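Local coordinates for protein D-psicose 3-epimerase (PDB 2HK0) that catalyses the metal-dependent C3 epimerisation that interconverts D-fructose and D-psicose, sugars that carry no phosphate, at residues A[32-37]-A[270-275]; A[40-45]-A[78-83]; A[126-131]-A[167-172]; A[202-207]-A[228-233]; A[266-271]-A[282-287]. One frame throughout, in Å; residues are numbered along the deposited sequence.

Contact 1 opens first, in the loop after strand 22-26, and closes only at 270-275, so it spans most of the chain. Contacts 2, 3 and 4 lie within that span, one after the other. Contact 2 joins helix 39-47 to strand 81-85. Contacts 3 and 4 join neighbouring strands of the barrel, and they meet where the carboxylates of Glu-170 and Asp-203 come close. Contact 5 opens at 266-271, just before contact 1 closes, and itself closes at 282-287. The two therefore interlock and share Gly-270 and Gly-271. Ile-273 also packs on Phe-266, and His-32 on Lys-268. Contact 1 ties the loops after the first and last strands; contact 5 extends this to the loop before helix 289-307.

Contact 1 (A[32-37]-A[270-275]); sequences HEWSAK and GGTIGS
Glu-33 and Thr-272 join the loop after the first strand of the TIM barrel to the short helix that follows the last strand. Segment 270-275 runs into helix 271-276, and the loop 32-37 lies against the early part of that helix. Two amides in this part of the helix are taken up from across the contact. Thr-272 N donates to Glu-33 OE2 at 2.8 Å, reaching it from above the carboxylate plane. Ile-273 N donates to His-32 O at 3.1 Å, with an N-H...O angle of 162°. Thr-272 OG1 also faces Glu-33 OE2, but the modelled separation is too short for its length to be trusted. A carboxylate placed at these amides would probably gain from the helix dipole. Water 1 makes a second polar link. It lies 2.6 Å from Gly-270 O, to which it probably donates, and 3.0 Å from His-32 ND1, in the plane of the imidazole. Trp-34 has polar partners beyond the contact: NE1 bonds to Asp-276 OD2, and the backbone O to His-59 NE2. The indole itself covers helix side chains. With chi1 at -56°, Thr-272 turns OG1 to the glutamate and CG2 to the indole, where CG2 is 3.3 Å from Trp-34 CD1. Over the indole face, Ile-273 CG1 makes a CH-pi contact. It sits 3.5 Å from the centroid of the six-membered ring of Trp-34, only 11° off the ring normal.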
# COMPACT_ATOMS: atom_id res chain seq x y z
N HIS A 32 -19.28 17.26 21.20
CA HIS A 32 -20.39 16.87 20.33
C HIS A 32 -21.03 18.11 19.73
O HIS A 32 -21.82 18.02 18.80
CB HIS A 32 -21.46 16.12 21.12
CG HIS A 32 -20.94 14.90 21.82
ND1 HIS A 32 -20.32 13.87 21.15
CD2 HIS A 32 -20.95 14.56 23.13
CE1 HIS A 32 -19.96 12.94 22.02
NE2 HIS A 32 -20.33 13.33 23.23
N GLU A 33 -20.70 19.27 20.29
CA GLU A 33 -21.25 20.54 19.85
C GLU A 33 -20.12 21.51 19.50
O GLU A 33 -19.09 21.56 20.19
CB GLU A 33 -22.10 21.13 20.97
CG GLU A 33 -23.50 21.54 20.57
CD GLU A 33 -24.34 20.37 20.11
OE1 GLU A 33 -24.46 19.38 20.86
OE2 GLU A 33 -24.89 20.46 19.00
N TRP A 34 -20.29 22.30 18.43
CA TRP A 34 -19.27 23.27 18.05
C TRP A 34 -19.22 24.39 19.09
O TRP A 34 -18.24 25.11 19.20
CB TRP A 34 -19.57 23.89 16.68
CG TRP A 34 -19.65 22.93 15.52
CD1 TRP A 34 -20.74 22.69 14.74
CD2 TRP A 34 -18.58 22.14 14.99
NE1 TRP A 34 -20.41 21.79 13.74
CE2 TRP A 34 -19.10 21.44 13.87
CE3 TRP A 34 -17.24 21.95 15.34
CZ2 TRP A 34 -18.32 20.56 13.11
CZ3 TRP A 34 -16.46 21.07 14.57
CH2 TRP A 34 -17.01 20.39 13.47
N SER A 35 -20.31 24.53 19.84
CA SER A 35 -20.44 25.58 20.86
C SER A 35 -19.60 25.35 22.12
O SER A 35 -19.44 26.26 22.93
CB SER A 35 -21.91 25.73 21.25
OG SER A 35 -22.38 24.57 21.92
N ALA A 36 -19.08 24.14 22.31
CA ALA A 36 -18.26 23.87 23.49
C ALA A 36 -17.01 24.76 23.48
O ALA A 36 -16.30 24.82 22.48
CB ALA A 36 -17.86 22.40 23.53
N LYS A 37 -16.76 25.45 24.59
CA LYS A 37 -15.60 26.34 24.71
C LYS A 37 -14.28 25.58 24.75
O LYS A 37 -14.18 24.51 25.35
CB LYS A 37 -15.73 27.22 25.95
CG LYS A 37 -16.86 28.22 25.87
CD LYS A 37 -16.89 29.09 27.13
CE LYS A 37 -18.05 30.06 27.09
NZ LYS A 37 -18.33 30.61 28.45
N GLY A 270 -23.65 11.96 17.26
CA GLY A 270 -24.46 12.89 18.04
C GLY A 270 -24.08 14.36 18.06
O GLY A 270 -22.92 14.74 17.82
N GLY A 271 -25.06 15.20 18.37
CA GLY A 271 -24.84 16.63 18.44
C GLY A 271 -24.65 17.22 17.06
O GLY A 271 -24.76 16.53 16.05
N THR A 272 -24.37 18.51 17.04
CA THR A 272 -24.15 19.24 15.80
C THR A 272 -22.91 18.73 15.03
O THR A 272 -22.93 18.66 13.80
CB THR A 272 -23.97 20.74 16.09
OG1 THR A 272 -25.12 21.21 16.81
CG2 THR A 272 -23.84 21.53 14.81
N ILE A 273 -21.85 18.40 15.75
CA ILE A 273 -20.63 17.92 15.10
C ILE A 273 -20.97 16.59 14.41
O ILE A 273 -20.67 16.39 13.23
CB ILE A 273 -19.48 17.73 16.12
CG1 ILE A 273 -19.07 19.10 16.68
CG2 ILE A 273 -18.29 17.04 15.47
CD1 ILE A 273 -18.10 19.03 17.82
N GLY A 274 -21.61 15.69 15.17
CA GLY A 274 -21.98 14.39 14.64
C GLY A 274 -22.76 14.47 13.33
O GLY A 274 -22.48 13.73 12.39
N SER A 275 -23.74 15.37 13.26
CA SER A 275 -24.51 15.48 12.04
C SER A 275 -23.79 16.29 10.95
O SER A 275 -23.91 15.99 9.77
CB SER A 275 -25.88 16.09 12.34
OG SER A 275 -25.73 17.45 12.70
O HOH W 1 -20.44 14.17 18.12

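Contact 2 (A[40-45]-A[78-83]); sequences PYIEKV and NGIILT
Glu-43 and Asn-78 bring two flat groups together at the solvent side of the contact. One face of the Asn-78 amide rests over the Glu-43 backbone, with Asn-78 CG 4.0 Å from Glu-43 CA. Asn-78 OD1 is 3.7 Å from Glu-43 CG. The Glu-43 chain leaves with CG anti to the backbone N (chi1 -177°) and stays extended, which carries the carboxylate past the amide. The two planes are 21° apart, but the groups do not bond directly. Water 2 spans them, donating to Glu-43 OE1 at 3.2 Å and accepting a weak bond from Asn-78 ND2. Each group has a stronger partner nearby. Glu-43 OE2 forms a salt bridge with Lys-47, and Asn-78 ND2 bonds to Ser-74 O.

Deeper in, the contact is wholly apolar. Ile-42 sends out two branches. Its CG2 meets Ile-80 CG2 at 3.7 Å, while Ile-42 CD1 reaches Leu-82 CD1 at 3.6 Å. Val-45 CG1 touches Ile-80 CD1 at 3.7 Å, the two side chains crossing at about a right angle. Ile-80 thus meets the helix with two branches, CG2 on Ile-42 and CD1 on Val-45, three residues farther along. Gly-79, with positive phi, is the C-prime residue of a Schellman motif that ends helix 65-77, and the chain turns there into strand 81-85. The layer between helix 39-47 and the barrel wall is completed by Ala-75 of helix 65-77, which touches Ile-42, Ile-80 and Leu-82, and by Ile-53 of strand 52-56, which packs on Val-45 and Leu-82.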
# COMPACT_ATOMS: atom_id res chain seq x y z
N PRO A 40 -10.66 25.25 28.55
CA PRO A 40 -10.13 24.14 29.37
C PRO A 40 -9.23 23.18 28.59
O PRO A 40 -8.39 22.49 29.16
CB PRO A 40 -11.40 23.43 29.86
CG PRO A 40 -12.40 24.54 29.90
CD PRO A 40 -12.13 25.26 28.59
N TYR A 41 -9.41 23.14 27.27
CA TYR A 41 -8.61 22.25 26.44
C TYR A 41 -7.16 22.67 26.27
O TYR A 41 -6.31 21.83 25.98
CB TYR A 41 -9.30 22.08 25.09
CG TYR A 41 -10.49 21.17 25.23
CD1 TYR A 41 -10.34 19.79 25.24
CD2 TYR A 41 -11.76 21.69 25.45
CE1 TYR A 41 -11.42 18.94 25.47
CE2 TYR A 41 -12.85 20.85 25.69
CZ TYR A 41 -12.67 19.48 25.69
OH TYR A 41 -13.73 18.64 25.92
N ILE A 42 -6.88 23.96 26.46
CA ILE A 42 -5.51 24.45 26.32
C ILE A 42 -4.58 23.62 27.22
O ILE A 42 -3.62 23.01 26.75
CB ILE A 42 -5.39 25.92 26.75
CG1 ILE A 42 -6.26 26.81 25.85
CG2 ILE A 42 -3.93 26.35 26.70
CD1 ILE A 42 -5.71 27.02 24.48
N GLU A 43 -4.91 23.59 28.51
CA GLU A 43 -4.12 22.85 29.49
C GLU A 43 -4.16 21.34 29.26
O GLU A 43 -3.15 20.66 29.40
CB GLU A 43 -4.65 23.15 30.90
CG GLU A 43 -3.84 22.47 31.99
CD GLU A 43 -4.54 22.48 33.35
OE1 GLU A 43 -5.05 23.55 33.75
OE2 GLU A 43 -4.57 21.42 34.01
N LYS A 44 -5.34 20.82 28.93
CA LYS A 44 -5.48 19.38 28.71
C LYS A 44 -4.64 18.91 27.53
O LYS A 44 -3.89 17.93 27.64
CB LYS A 44 -6.95 19.04 28.45
CG LYS A 44 -7.26 17.56 28.35
CD LYS A 44 -8.42 17.33 27.39
CE LYS A 44 -9.40 16.30 27.88
NZ LYS A 44 -8.87 14.95 28.09
N VAL A 45 -4.78 19.58 26.39
CA VAL A 45 -4.04 19.21 25.20
C VAL A 45 -2.53 19.35 25.44
O VAL A 45 -1.75 18.49 25.01
CB VAL A 45 -4.50 20.08 23.99
CG1 VAL A 45 -3.60 19.86 22.80
CG2 VAL A 45 -5.95 19.71 23.65
N ASN A 78 1.27 27.03 29.61
CA ASN A 78 1.33 25.60 29.34
C ASN A 78 2.24 25.25 28.18
O ASN A 78 2.28 24.10 27.74
CB ASN A 78 -0.08 25.08 29.11
CG ASN A 78 -0.86 24.94 30.41
OD1 ASN A 78 -0.61 24.01 31.18
ND2 ASN A 78 -1.77 25.86 30.66
N GLY A 79 2.96 26.26 27.69
CA GLY A 79 3.89 26.06 26.60
C GLY A 79 3.27 25.46 25.35
O GLY A 79 3.89 24.62 24.70
N ILE A 80 2.05 25.90 25.00
CA ILE A 80 1.40 25.38 23.81
C ILE A 80 1.03 26.52 22.85
O ILE A 80 0.72 27.63 23.27
CB ILE A 80 0.13 24.55 24.19
CG1 ILE A 80 -0.41 23.82 22.96
CG2 ILE A 80 -0.95 25.45 24.77
CD1 ILE A 80 -1.47 22.80 23.29
N ILE A 81 1.09 26.23 21.55
CA ILE A 81 0.80 27.22 20.53
C ILE A 81 -0.64 27.08 20.03
O ILE A 81 -1.17 25.98 19.96
CB ILE A 81 1.75 27.04 19.31
CG1 ILE A 81 3.20 27.24 19.75
CG2 ILE A 81 1.39 28.02 18.21
CD1 ILE A 81 4.21 26.72 18.73
N LEU A 82 -1.26 28.20 19.68
CA LEU A 82 -2.62 28.12 19.17
C LEU A 82 -2.66 28.33 17.66
O LEU A 82 -1.96 29.19 17.11
CB LEU A 82 -3.53 29.14 19.85
CG LEU A 82 -4.22 28.68 21.15
CD1 LEU A 82 -3.21 28.09 22.11
CD2 LEU A 82 -4.94 29.85 21.78
N THR A 83 -3.49 27.52 17.02
CA THR A 83 -3.73 27.60 15.59
C THR A 83 -5.26 27.70 15.46
O THR A 83 -5.98 27.29 16.37
CB THR A 83 -3.17 26.34 14.91
OG1 THR A 83 -1.78 26.55 14.62
CG2 THR A 83 -3.90 26.05 13.67
O HOH W 2 -2.50 25.54 33.95

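Contact 3 (A[126-131]-A[167-172]); sequences GALHSY and LCIEVL
Leu-128 and Ile-169 form the apolar centre, with Leu-128 CB 4.0 Å from Ile-169 CD1. Leu-128 CD1 reaches on to Leu-167 CB at 3.8 Å, and the two leucines cross at about a right angle. Ile-153 of helix 142-162 packs on both Leu-128 and Ile-169. Ala-127 CB meets Leu-172 CD1 at 3.9 Å farther along.

His-129 borders this centre. Its chi1 of 62° places the ring between the backbone N and the carbonyl carbon, and ND1 comes 3.6 Å from Ile-169 CG2. That nitrogen is buried without a polar partner, while NE2 makes a weak bond to Asn-177.

The backbone gives the polar edge. Glu-170 N donates to Gly-126 O at 3.0 Å, and Gly-126 N gives a weak bond to Cys-168 O. The extended chain of Glu-170 (chi1 -173°) lays its OE1 3.6 Å from Gly-126 CA. Glu-170 OE2 lies close to the carboxylate of Asp-203. The two backbone bonds are the parallel pairing of neighbouring strands in a TIM barrel. The acidic pair at the strand ends is consistent with the metal site of xylose isomerase-like enzymes.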
# COMPACT_ATOMS: atom_id res chain seq x y z
N GLY A 126 -8.67 26.72 6.48
CA GLY A 126 -10.04 26.34 6.23
C GLY A 126 -10.46 26.74 4.83
O GLY A 126 -9.64 27.19 4.04
N ALA A 127 -11.74 26.58 4.52
CA ALA A 127 -12.25 26.92 3.19
C ALA A 127 -12.50 28.42 3.13
O ALA A 127 -13.62 28.86 2.88
CB ALA A 127 -13.53 26.14 2.94
N LEU A 128 -11.43 29.20 3.34
CA LEU A 128 -11.50 30.66 3.37
C LEU A 128 -12.05 31.29 2.11
O LEU A 128 -12.61 32.39 2.14
CB LEU A 128 -10.12 31.26 3.67
CG LEU A 128 -9.26 30.63 4.76
CD1 LEU A 128 -8.16 31.61 5.20
CD2 LEU A 128 -10.13 30.25 5.95
N HIS A 129 -11.90 30.57 1.00
CA HIS A 129 -12.35 31.02 -0.30
C HIS A 129 -13.82 30.72 -0.55
O HIS A 129 -14.36 31.07 -1.60
CB HIS A 129 -11.57 30.27 -1.37
CG HIS A 129 -11.79 28.79 -1.32
ND1 HIS A 129 -11.43 28.02 -0.23
CD2 HIS A 129 -12.37 27.94 -2.20
CE1 HIS A 129 -11.78 26.77 -0.45
NE2 HIS A 129 -12.35 26.69 -1.64
N SER A 130 -14.46 30.06 0.40
CA SER A 130 -15.83 29.64 0.19
C SER A 130 -16.62 29.72 1.49
O SER A 130 -16.44 30.64 2.28
CB SER A 130 -15.78 28.20 -0.34
OG SER A 130 -17.04 27.64 -0.61
N TYR A 131 -17.50 28.75 1.69
CA TYR A 131 -18.28 28.68 2.91
C TYR A 131 -18.85 27.28 3.04
O TYR A 131 -18.66 26.42 2.17
CB TYR A 131 -19.43 29.69 2.87
CG TYR A 131 -20.51 29.36 1.86
CD1 TYR A 131 -20.35 29.68 0.52
CD2 TYR A 131 -21.69 28.72 2.26
CE1 TYR A 131 -21.35 29.39 -0.42
CE2 TYR A 131 -22.69 28.42 1.33
CZ TYR A 131 -22.52 28.76 0.00
OH TYR A 131 -23.51 28.49 -0.91
N LEU A 167 -2.78 32.90 5.71
CA LEU A 167 -4.10 32.39 5.38
C LEU A 167 -3.87 31.10 4.58
O LEU A 167 -3.27 31.13 3.50
CB LEU A 167 -4.86 33.42 4.53
CG LEU A 167 -5.02 34.79 5.21
CD1 LEU A 167 -5.63 35.81 4.26
CD2 LEU A 167 -5.90 34.62 6.46
N CYS A 168 -4.34 29.97 5.11
CA CYS A 168 -4.14 28.69 4.44
C CYS A 168 -5.44 28.17 3.85
O CYS A 168 -6.38 27.85 4.59
CB CYS A 168 -3.54 27.69 5.42
SG CYS A 168 -1.99 28.30 6.14
N ILE A 169 -5.48 28.10 2.52
CA ILE A 169 -6.65 27.67 1.75
C ILE A 169 -6.75 26.16 1.69
O ILE A 169 -5.93 25.49 1.06
CB ILE A 169 -6.55 28.21 0.31
CG1 ILE A 169 -6.19 29.70 0.35
CG2 ILE A 169 -7.87 27.97 -0.45
CD1 ILE A 169 -7.18 30.57 1.12
N GLU A 170 -7.79 25.62 2.33
CA GLU A 170 -7.95 24.17 2.39
C GLU A 170 -8.59 23.55 1.16
O GLU A 170 -9.62 24.02 0.68
CB GLU A 170 -8.75 23.77 3.64
CG GLU A 170 -8.84 22.26 3.88
CD GLU A 170 -9.50 21.91 5.23
OE1 GLU A 170 -10.28 22.74 5.74
OE2 GLU A 170 -9.24 20.81 5.76
N VAL A 171 -7.95 22.50 0.65
CA VAL A 171 -8.44 21.77 -0.52
C VAL A 171 -9.39 20.72 0.06
O VAL A 171 -9.00 19.97 0.95
CB VAL A 171 -7.25 21.10 -1.27
CG1 VAL A 171 -7.75 20.21 -2.40
CG2 VAL A 171 -6.33 22.19 -1.84
N LEU A 172 -10.62 20.69 -0.43
CA LEU A 172 -11.64 19.75 0.09
C LEU A 172 -12.18 18.75 -0.93
O LEU A 172 -12.02 18.92 -2.13
CB LEU A 172 -12.82 20.55 0.65
CG LEU A 172 -12.54 21.53 1.78
CD1 LEU A 172 -13.78 22.41 2.00
CD2 LEU A 172 -12.20 20.76 3.05

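Contact 4 (A[202-207]-A[228-233]); sequences LDTFHM and FHTGES
Leu-202 and Phe-228 pair as parallel neighbours in the TIM barrel, where strand 198-203 runs beside strand 225-230. Leu-202 O accepts from His-229 N at 2.9 Å. Leu-202 CB rests 4.0 Å from Phe-228 CD1.

Asp-203 ends the strand and is the N-cap of helix 204-210. In the capping bond its OD1 accepts from Phe-205 N at 2.9 Å, on the anti side and somewhat out of the carboxylate plane. Its OD2 lies at the edge of the His-229 ring, 3.3 Å from His-229 CB, with carboxylate and ring planes 76° apart. His-229 has its stronger bond from NE2 to Glu-54. Glu-264 also comes near both residues, a grouping consistent with the metal site expected of this family.

Thr-204 N also donates to His-229 O, though its position is less certain. Thr-204 OG1 gives its proton to Gly-231 O at 2.8 Å, on a carbonyl lone pair. A chi1 of 56° turns the hydroxyl that way and sets Thr-204 CG2 3.9 Å from Phe-228 CZ.

Phe-205 meets the far loop with its ring edge, CD1 lying 3.1 Å from Ser-233 O. Water 3 donates to both Phe-205 O and Ser-233 O. Phe-175 of the second subunit packs on the Phe-205 side chain, and Ser-233 OG bonds to the carbonyl O of Ile-209 of that subunit.

Met-207, a selenomethionine, crosses Phe-228 at about a right angle. Its SE lies 5.4 Å from the ring centroid of Phe-228 and approaches obliquely, a Met-aromatic contact.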
# COMPACT_ATOMS: atom_id res chain seq x y z
N LEU A 202 -3.59 21.15 2.91
CA LEU A 202 -4.05 19.81 2.54
C LEU A 202 -4.52 19.03 3.76
O LEU A 202 -4.06 19.26 4.88
CB LEU A 202 -2.94 19.04 1.82
CG LEU A 202 -2.41 19.71 0.54
CD1 LEU A 202 -1.30 18.85 -0.10
CD2 LEU A 202 -3.58 19.91 -0.44
N ASP A 203 -5.40 18.06 3.53
CA ASP A 203 -6.00 17.27 4.60
C ASP A 203 -6.08 15.81 4.11
O ASP A 203 -6.69 15.54 3.07
CB ASP A 203 -7.38 17.87 4.87
CG ASP A 203 -8.13 17.17 5.98
OD1 ASP A 203 -8.01 15.94 6.10
OD2 ASP A 203 -8.87 17.87 6.70
N THR A 204 -5.48 14.87 4.84
CA THR A 204 -5.49 13.48 4.40
C THR A 204 -6.87 12.91 4.12
O THR A 204 -7.02 12.12 3.20
CB THR A 204 -4.74 12.54 5.36
OG1 THR A 204 -5.28 12.65 6.69
CG2 THR A 204 -3.26 12.91 5.38
N PHE A 205 -7.87 13.33 4.89
CA PHE A 205 -9.23 12.85 4.67
C PHE A 205 -9.73 13.23 3.27
O PHE A 205 -10.36 12.41 2.57
CB PHE A 205 -10.17 13.42 5.74
CG PHE A 205 -11.65 13.14 5.48
CD1 PHE A 205 -12.16 11.85 5.58
CD2 PHE A 205 -12.51 14.17 5.13
CE1 PHE A 205 -13.53 11.59 5.34
CE2 PHE A 205 -13.88 13.93 4.88
CZ PHE A 205 -14.38 12.63 4.99
N HIS A 206 -9.45 14.46 2.85
CA HIS A 206 -9.91 14.96 1.56
C HIS A 206 -9.04 14.44 0.43
O HIS A 206 -9.53 14.11 -0.64
CB HIS A 206 -9.93 16.49 1.58
CG HIS A 206 -10.82 17.07 2.64
ND1 HIS A 206 -12.18 16.86 2.65
CD2 HIS A 206 -10.55 17.83 3.73
CE1 HIS A 206 -12.71 17.47 3.70
NE2 HIS A 206 -11.75 18.06 4.37
N MSE A 207 -7.73 14.38 0.68
CA MSE A 207 -6.81 13.87 -0.32
C MSE A 207 -7.18 12.41 -0.66
O MSE A 207 -7.08 11.98 -1.81
CB MSE A 207 -5.37 13.90 0.20
CG MSE A 207 -4.80 15.25 0.48
SE MSE A 207 -2.97 15.02 1.15
CE MSE A 207 -3.28 15.09 2.99
N PHE A 228 -1.41 21.55 7.46
CA PHE A 228 -1.71 20.16 7.11
C PHE A 228 -2.60 19.49 8.16
O PHE A 228 -2.35 19.60 9.37
CB PHE A 228 -0.38 19.39 7.01
CG PHE A 228 -0.47 18.05 6.30
CD1 PHE A 228 -0.78 17.97 4.95
CD2 PHE A 228 -0.15 16.87 6.98
CE1 PHE A 228 -0.75 16.75 4.27
CE2 PHE A 228 -0.12 15.63 6.32
CZ PHE A 228 -0.42 15.57 4.96
N HIS A 229 -3.64 18.80 7.70
CA HIS A 229 -4.56 18.10 8.59
C HIS A 229 -4.44 16.59 8.38
O HIS A 229 -4.28 16.13 7.24
CB HIS A 229 -6.01 18.53 8.31
CG HIS A 229 -6.42 19.77 9.04
ND1 HIS A 229 -7.71 20.24 9.03
CD2 HIS A 229 -5.72 20.60 9.85
CE1 HIS A 229 -7.79 21.30 9.82
NE2 HIS A 229 -6.60 21.54 10.32
N THR A 230 -4.57 15.82 9.46
CA THR A 230 -4.47 14.37 9.36
C THR A 230 -5.64 13.62 10.00
O THR A 230 -6.28 14.10 10.94
CB THR A 230 -3.20 13.87 10.03
OG1 THR A 230 -3.15 14.38 11.36
CG2 THR A 230 -1.97 14.32 9.24
N GLY A 231 -5.86 12.41 9.49
CA GLY A 231 -6.92 11.55 9.98
C GLY A 231 -6.98 10.36 9.04
O GLY A 231 -6.47 10.43 7.92
N GLU A 232 -7.58 9.26 9.47
CA GLU A 232 -7.69 8.10 8.61
C GLU A 232 -8.82 8.41 7.63
O GLU A 232 -9.48 9.45 7.75
CB GLU A 232 -7.97 6.83 9.43
CG GLU A 232 -6.81 6.40 10.36
CD GLU A 232 -5.53 5.96 9.61
OE1 GLU A 232 -5.63 5.68 8.39
OE2 GLU A 232 -4.44 5.87 10.24
N SER A 233 -9.05 7.52 6.66
CA SER A 233 -10.06 7.76 5.64
C SER A 233 -11.45 7.98 6.22
O SER A 233 -12.27 8.71 5.63
CB SER A 233 -10.11 6.60 4.65
OG SER A 233 -10.69 5.45 5.24
O HOH W 3 -11.55 9.84 3.01

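Contact 5 (A[266-271]-A[282-287]); sequences FVKTGG and DLSGGA
Lys-268 reaches across to segment 282-287 and makes two hydrogen bonds there. Its NZ donates to Ala-287 O at 2.9 Å, on a carbonyl lone pair. The same NZ donates to Ser-284 OG, also at 2.9 Å. The chain bends at chi2 (-68°) and then runs straight, which carries the ammonium group over to the other loop.

Ser-284 OG in turn gives its proton to Asp-282 OD1 at 2.7 Å, on the syn lone pair. It also accepts from Ala-287 N at 3.2 Å, which makes an ST motif. Asp-282 OD2 takes Gly-286 N at 2.8 Å. Between the backbones, Leu-283 N meets Val-267 O at 3.0 Å in a nearly straight bond (175°). Water 4 accepts from Thr-269 N and donates to Asp-282 OD1.

Packing adds to these bonds. Val-267 CG2 touches Ser-284 CB at 3.7 Å, and Val-267 CB faces Leu-283 CB. Thr-269 CG2 lies against the Asp-282 backbone. Met-292 of helix 289-307 packs on Val-267, Lys-268, Ser-284 and Ala-287.

The contact joins the loops before helix 271-276 and before helix 289-307. Lys-268 NZ is 4.2 Å from Asp-282 OD1, beyond a salt bridge. The two charges probably still attract, and the Ser-284 hydroxyl, which accepts from NZ and donates to OD1, bridges them.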
# COMPACT_ATOMS: atom_id res chain seq x y z
N PHE A 266 -12.73 12.73 14.12
CA PHE A 266 -14.14 12.86 14.46
C PHE A 266 -14.66 11.42 14.53
O PHE A 266 -14.93 10.80 13.49
CB PHE A 266 -14.88 13.66 13.37
CG PHE A 266 -14.53 15.14 13.33
CD1 PHE A 266 -14.96 16.00 14.34
CD2 PHE A 266 -13.81 15.67 12.26
CE1 PHE A 266 -14.69 17.38 14.29
CE2 PHE A 266 -13.53 17.04 12.19
CZ PHE A 266 -13.97 17.91 13.21
N VAL A 267 -14.78 10.91 15.74
CA VAL A 267 -15.20 9.54 15.95
C VAL A 267 -16.46 9.37 16.83
O VAL A 267 -16.88 8.25 17.11
CB VAL A 267 -14.03 8.72 16.58
CG1 VAL A 267 -12.79 8.75 15.65
CG2 VAL A 267 -13.67 9.29 17.95
N LYS A 268 -17.06 10.48 17.25
CA LYS A 268 -18.26 10.43 18.09
C LYS A 268 -19.55 10.87 17.39
O LYS A 268 -19.60 11.92 16.76
CB LYS A 268 -18.05 11.28 19.34
CG LYS A 268 -17.02 10.72 20.32
CD LYS A 268 -17.51 9.42 20.97
CE LYS A 268 -16.51 8.89 22.01
NZ LYS A 268 -17.02 7.70 22.79
N THR A 269 -20.59 10.04 17.51
CA THR A 269 -21.88 10.35 16.91
C THR A 269 -22.61 11.33 17.81
O THR A 269 -22.25 11.50 18.97
CB THR A 269 -22.81 9.13 16.85
OG1 THR A 269 -23.22 8.80 18.18
CG2 THR A 269 -22.12 7.94 16.21
N GLY A 270 -23.65 11.96 17.26
CA GLY A 270 -24.46 12.89 18.04
C GLY A 270 -24.08 14.36 18.06
O GLY A 270 -22.92 14.74 17.82
N GLY A 271 -25.06 15.20 18.37
CA GLY A 271 -24.84 16.63 18.44
C GLY A 271 -24.65 17.22 17.06
O GLY A 271 -24.76 16.53 16.05
N ASP A 282 -20.42 5.18 15.64
CA ASP A 282 -19.33 5.42 16.56
C ASP A 282 -18.06 4.76 16.04
O ASP A 282 -18.09 3.61 15.61
CB ASP A 282 -19.67 4.85 17.93
CG ASP A 282 -18.55 5.01 18.92
OD1 ASP A 282 -18.07 6.14 19.07
OD2 ASP A 282 -18.13 4.01 19.54
N LEU A 283 -16.95 5.48 16.07
CA LEU A 283 -15.68 4.93 15.62
C LEU A 283 -14.64 5.04 16.73
O LEU A 283 -13.44 4.90 16.47
CB LEU A 283 -15.19 5.65 14.35
CG LEU A 283 -15.88 5.28 13.03
CD1 LEU A 283 -15.38 6.19 11.90
CD2 LEU A 283 -15.60 3.84 12.68
N SER A 284 -15.11 5.28 17.95
CA SER A 284 -14.22 5.40 19.12
C SER A 284 -14.13 4.06 19.85
O SER A 284 -13.22 3.85 20.65
CB SER A 284 -14.76 6.43 20.10
OG SER A 284 -15.92 5.92 20.77
N GLY A 285 -15.09 3.18 19.57
CA GLY A 285 -15.12 1.89 20.23
C GLY A 285 -15.69 2.08 21.63
O GLY A 285 -15.23 1.46 22.58
N GLY A 286 -16.68 2.97 21.74
CA GLY A 286 -17.30 3.27 23.01
C GLY A 286 -16.33 3.84 24.04
O GLY A 286 -16.53 3.68 25.25
N ALA A 287 -15.30 4.54 23.58
CA ALA A 287 -14.30 5.09 24.49
C ALA A 287 -14.79 6.10 25.51
O ALA A 287 -15.66 6.93 25.23
CB ALA A 287 -13.14 5.69 23.68
O HOH W 4 -20.05 8.03 19.46